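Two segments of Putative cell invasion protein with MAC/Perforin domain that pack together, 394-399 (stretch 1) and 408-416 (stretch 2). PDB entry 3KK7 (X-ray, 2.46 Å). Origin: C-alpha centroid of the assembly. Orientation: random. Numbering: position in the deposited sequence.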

ATOM      1  N   TYR A 394     -29.630  21.456  -5.472  1.00 35.58           N
ATOM      2  CA  TYR A 394     -28.985  20.715  -4.413  1.00 34.98           C
ATOM      3  C   TYR A 394     -29.966  20.138  -3.404  1.00 35.11           C
ATOM      4  O   TYR A 394     -31.026  20.705  -3.162  1.00 35.10           O
ATOM      5  CB  TYR A 394     -28.059  21.658  -3.674  1.00 34.87           C
ATOM      6  CG  TYR A 394     -26.934  22.228  -4.495  1.00 34.30           C
ATOM      7  CD1 TYR A 394     -25.716  21.550  -4.606  1.00 34.72           C
ATOM      8  CD2 TYR A 394     -27.067  23.453  -5.139  1.00 32.97           C
ATOM      9  CE1 TYR A 394     -24.662  22.077  -5.346  1.00 35.25           C
ATOM     10  CE2 TYR A 394     -26.019  23.994  -5.872  1.00 33.31           C
ATOM     11  CZ  TYR A 394     -24.818  23.304  -5.970  1.00 35.14           C
ATOM     12  OH  TYR A 394     -23.777  23.823  -6.700  1.00 35.97           O
ATOM     13  N   ASP A 395     -29.590  18.996  -2.824  1.00 35.23           N
ATOM     14  CA  ASP A 395     -30.262  18.422  -1.669  1.00 35.15           C
ATOM     15  C   ASP A 395     -29.422  18.806  -0.440  1.00 35.21           C
ATOM     16  O   ASP A 395     -28.240  19.134  -0.560  1.00 34.71           O
ATOM     17  CB  ASP A 395     -30.364  16.892  -1.812  1.00 35.34           C
ATOM     18  CG  ASP A 395     -31.304  16.239  -0.768  1.00 36.31           C
ATOM     19  OD1 ASP A 395     -32.047  16.964  -0.081  1.00 38.55           O
ATOM     20  OD2 ASP A 395     -31.317  14.990  -0.644  1.00 35.86           O
ATOM     21  N   ILE A 396     -30.044  18.782   0.735  1.00 35.21           N
ATOM     22  CA  ILE A 396     -29.348  19.045   1.993  1.00 34.83           C
ATOM     23  C   ILE A 396     -29.145  17.694   2.635  1.00 34.09           C
ATOM     24  O   ILE A 396     -30.091  16.943   2.819  1.00 34.16           O
ATOM     25  CB  ILE A 396     -30.172  19.946   2.916  1.00 34.78           C
ATOM     26  CG1 ILE A 396     -30.416  21.292   2.238  1.00 35.27           C
ATOM     27  CG2 ILE A 396     -29.462  20.159   4.249  1.00 35.65           C
ATOM     28  CD1 ILE A 396     -31.468  22.145   2.932  1.00 36.22           C
ATOM     29  N   VAL A 397     -27.907  17.415   3.005  1.00 33.65           N
ATOM     30  CA  VAL A 397     -27.480  16.084   3.411  1.00 33.09           C
ATOM     31  C   VAL A 397     -26.538  16.108   4.647  1.00 32.44           C
ATOM     32  O   VAL A 397     -25.663  16.975   4.750  1.00 32.44           O
ATOM     33  CB  VAL A 397     -26.773  15.427   2.210  1.00 32.85           C
ATOM     34  CG1 VAL A 397     -25.696  14.527   2.664  1.00 34.12           C
ATOM     35  CG2 VAL A 397     -27.783  14.672   1.333  1.00 33.76           C
ATOM     36  N   PRO A 398     -26.725  15.164   5.592  1.00 31.65           N
ATOM     37  CA  PRO A 398     -25.731  14.989   6.635  1.00 31.30           C
ATOM     38  C   PRO A 398     -24.585  14.150   6.097  1.00 30.78           C
ATOM     39  O   PRO A 398     -24.837  13.147   5.434  1.00 30.41           O
ATOM     40  CB  PRO A 398     -26.489  14.224   7.715  1.00 31.56           C
ATOM     41  CG  PRO A 398     -27.538  13.488   6.999  1.00 31.18           C
ATOM     42  CD  PRO A 398     -27.854  14.230   5.752  1.00 31.76           C
ATOM     43  N   VAL A 399     -23.346  14.570   6.363  1.00 30.05           N
ATOM     44  CA  VAL A 399     -22.160  13.830   5.929  1.00 28.95           C
ATOM     45  C   VAL A 399     -21.291  13.527   7.144  1.00 29.03           C
ATOM     46  O   VAL A 399     -20.751  14.430   7.760  1.00 28.75           O
ATOM     47  CB  VAL A 399     -21.341  14.622   4.878  1.00 28.73           C
ATOM     48  CG1 VAL A 399     -20.117  13.840   4.466  1.00 28.71           C
ATOM     49  CG2 VAL A 399     -22.175  14.932   3.650  1.00 27.57           C
ATOM     50  N   LEU A 408     -18.762  10.276   4.559  1.00 30.43           N
ATOM     51  CA  LEU A 408     -19.856   9.342   4.327  1.00 30.70           C
ATOM     52  C   LEU A 408     -21.160  10.139   4.231  1.00 31.10           C
ATOM     53  O   LEU A 408     -21.808  10.451   5.237  1.00 30.96           O
ATOM     54  CB  LEU A 408     -19.902   8.268   5.431  1.00 30.98           C
ATOM     55  CG  LEU A 408     -18.550   7.608   5.791  1.00 31.59           C
ATOM     56  CD1 LEU A 408     -18.699   6.544   6.891  1.00 32.19           C
ATOM     57  CD2 LEU A 408     -17.930   7.008   4.549  1.00 30.73           C
ATOM     58  N   ILE A 409     -21.513  10.479   2.995  1.00 31.74           N
ATOM     59  CA  ILE A 409     -22.734  11.209   2.670  1.00 32.23           C
ATOM     60  C   ILE A 409     -23.926  10.290   2.890  1.00 32.53           C
ATOM     61  O   ILE A 409     -23.990   9.238   2.281  1.00 31.87           O
ATOM     62  CB  ILE A 409     -22.754  11.629   1.169  1.00 32.20           C
ATOM     63  CG1 ILE A 409     -21.479  12.362   0.756  1.00 32.80           C
ATOM     64  CG2 ILE A 409     -23.926  12.532   0.874  1.00 32.23           C
ATOM     65  CD1 ILE A 409     -21.336  12.501  -0.756  1.00 32.71           C
ATOM     66  N   PHE A 410     -24.852  10.690   3.764  1.00 33.83           N
ATOM     67  CA  PHE A 410     -26.125   9.962   3.988  1.00 35.03           C
ATOM     68  C   PHE A 410     -27.169  10.522   3.014  1.00 36.72           C
ATOM     69  O   PHE A 410     -27.934  11.435   3.338  1.00 36.34           O
ATOM     70  CB  PHE A 410     -26.637  10.173   5.404  1.00 34.70           C
ATOM     71  CG  PHE A 410     -25.752   9.618   6.490  1.00 34.64           C
ATOM     72  CD1 PHE A 410     -24.529   9.043   6.236  1.00 35.16           C
ATOM     73  CD2 PHE A 410     -26.152   9.720   7.806  1.00 35.04           C
ATOM     74  CE1 PHE A 410     -23.744   8.552   7.286  1.00 35.44           C
ATOM     75  CE2 PHE A 410     -25.370   9.231   8.847  1.00 33.92           C
ATOM     76  CZ  PHE A 410     -24.172   8.650   8.583  1.00 34.51           C
ATOM     77  N   SER A 411     -27.195   9.966   1.815  1.00 38.93           N
ATOM     78  CA  SER A 411     -28.013  10.505   0.734  1.00 40.81           C
ATOM     79  C   SER A 411     -29.441  10.036   0.782  1.00 42.24           C
ATOM     80  O   SER A 411     -29.740   9.007   1.393  1.00 42.55           O
ATOM     81  CB  SER A 411     -27.407  10.127  -0.613  1.00 41.05           C
ATOM     82  OG  SER A 411     -26.606   8.964  -0.471  1.00 42.65           O
ATOM     83  N   ASN A 412     -30.311  10.815   0.127  1.00 44.16           N
ATOM     84  CA  ASN A 412     -31.735  10.496  -0.056  1.00 45.63           C
ATOM     85  C   ASN A 412     -31.939  10.212  -1.544  1.00 46.40           C
ATOM     86  O   ASN A 412     -32.063  11.142  -2.348  1.00 46.61           O
ATOM     87  CB  ASN A 412     -32.644  11.662   0.403  1.00 45.98           C
ATOM     88  CG  ASN A 412     -32.342  12.136   1.859  1.00 47.76           C
ATOM     89  OD1 ASN A 412     -31.274  11.833   2.429  1.00 48.04           O
ATOM     90  ND2 ASN A 412     -33.289  12.899   2.454  1.00 48.42           N
ATOM     91  N   PRO A 413     -31.959   8.924  -1.931  1.00 47.44           N
ATOM     92  CA  PRO A 413     -31.976   8.621  -3.361  1.00 48.04           C
ATOM     93  C   PRO A 413     -33.257   9.102  -4.056  1.00 48.84           C
ATOM     94  O   PRO A 413     -33.259   9.273  -5.276  1.00 48.72           O
ATOM     95  CB  PRO A 413     -31.827   7.097  -3.396  1.00 47.97           C
ATOM     96  CG  PRO A 413     -32.394   6.627  -2.106  1.00 47.59           C
ATOM     97  CD  PRO A 413     -32.095   7.708  -1.106  1.00 47.46           C
ATOM     98  N   ASP A 414     -34.313   9.353  -3.274  1.00 49.91           N
ATOM     99  CA  ASP A 414     -35.561   9.942  -3.790  1.00 50.89           C
ATOM    100  C   ASP A 414     -35.501  11.466  -3.963  1.00 50.91           C
ATOM    101  O   ASP A 414     -36.485  12.098  -4.346  1.00 51.00           O
ATOM    102  CB  ASP A 414     -36.760   9.546  -2.899  1.00 51.36           C
ATOM    103  CG  ASP A 414     -37.383   8.188  -3.298  1.00 52.85           C
ATOM    104  OD1 ASP A 414     -36.765   7.418  -4.071  1.00 54.42           O
ATOM    105  OD2 ASP A 414     -38.513   7.889  -2.840  1.00 55.54           O
ATOM    106  N   ALA A 415     -34.342  12.050  -3.693  1.00 51.16           N
ATOM    107  CA  ALA A 415     -34.138  13.474  -3.881  1.00 51.09           C
ATOM    108  C   ALA A 415     -34.180  13.861  -5.362  1.00 51.06           C
ATOM    109  O   ALA A 415     -34.529  14.996  -5.672  1.00 51.44           O
ATOM    110  CB  ALA A 415     -32.809  13.909  -3.246  1.00 50.93           C
ATOM    111  N   ALA A 416     -33.823  12.938  -6.263  1.00 50.86           N
ATOM    112  CA  ALA A 416     -33.864  13.203  -7.716  1.00 50.95           C
ATOM    113  C   ALA A 416     -35.307  13.290  -8.255  1.00 50.94           C
ATOM    114  O   ALA A 416     -35.569  14.001  -9.235  1.00 51.11           O
ATOM    115  CB  ALA A 416     -33.070  12.145  -8.493  1.00 50.81           C
TER
HETATM  116  O   HOH W   1     -29.631  13.195  -1.296  1.00 32.85           O

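How do the two backbones lie against each other? Stretch 1 is strand throughout and runs roughly antiparallel to the strand that opens stretch 2, with 140° between their directions. CA spacing grows from 4.2 Å at Val399 and Ile409 to 6.2 Å at Val397 and Ser411; farther on, past the strand of stretch 2, the CA atoms of Asp395 and Ala415 are 6.7 Å apart.

What joins the wide end, where Asp395 begins the contact? Its side chain points toward stretch 2, and Asp395 OD2 comes within 3.2 Å of Ala415 CB and 3.7 Å of Asn412 CB. Water 1 bridges the gap, donating to Asp395 OD2 at 2.5 Å and accepting from Asn412 N at 2.9 Å, so the carboxylate reaches a backbone amide through one solvent molecule. Stretch 2 turns here, held by a backbone hydrogen bond from Ala415 N to Asn412 O (2.8 Å). Ile396, next in stretch 1, points away.

What fills the space beside Val397? Its side chain also points toward stretch 2, and Val397 CG1 meets Ile409 CG2 at 3.2 Å, a tight apolar contact. Both Val397 methyls also lie near the backbone oxygen of Phe410, CG1 at 3.9 Å and CG2 at 3.8 Å from Phe410 O.

Where do the strands bond directly? Pro398 has no amide hydrogen to donate, but its carbonyl can accept: Phe410 N donates to Pro398 O at 3.0 Å, with a nearly straight angle of 165°. The proline ring adds an apolar contact, Pro398 CG to Phe410 CB at 3.8 Å.

How do the strands pair at Val399? It forms an antiparallel, non-hydrogen-bonded bridge with Ile409. Their side chains share one face of the sheet, with Val399 CG2 3.9 Å from Ile409 CG1, while Val399 CA makes a CA-H...O contact with Leu408 O at 3.5 Å.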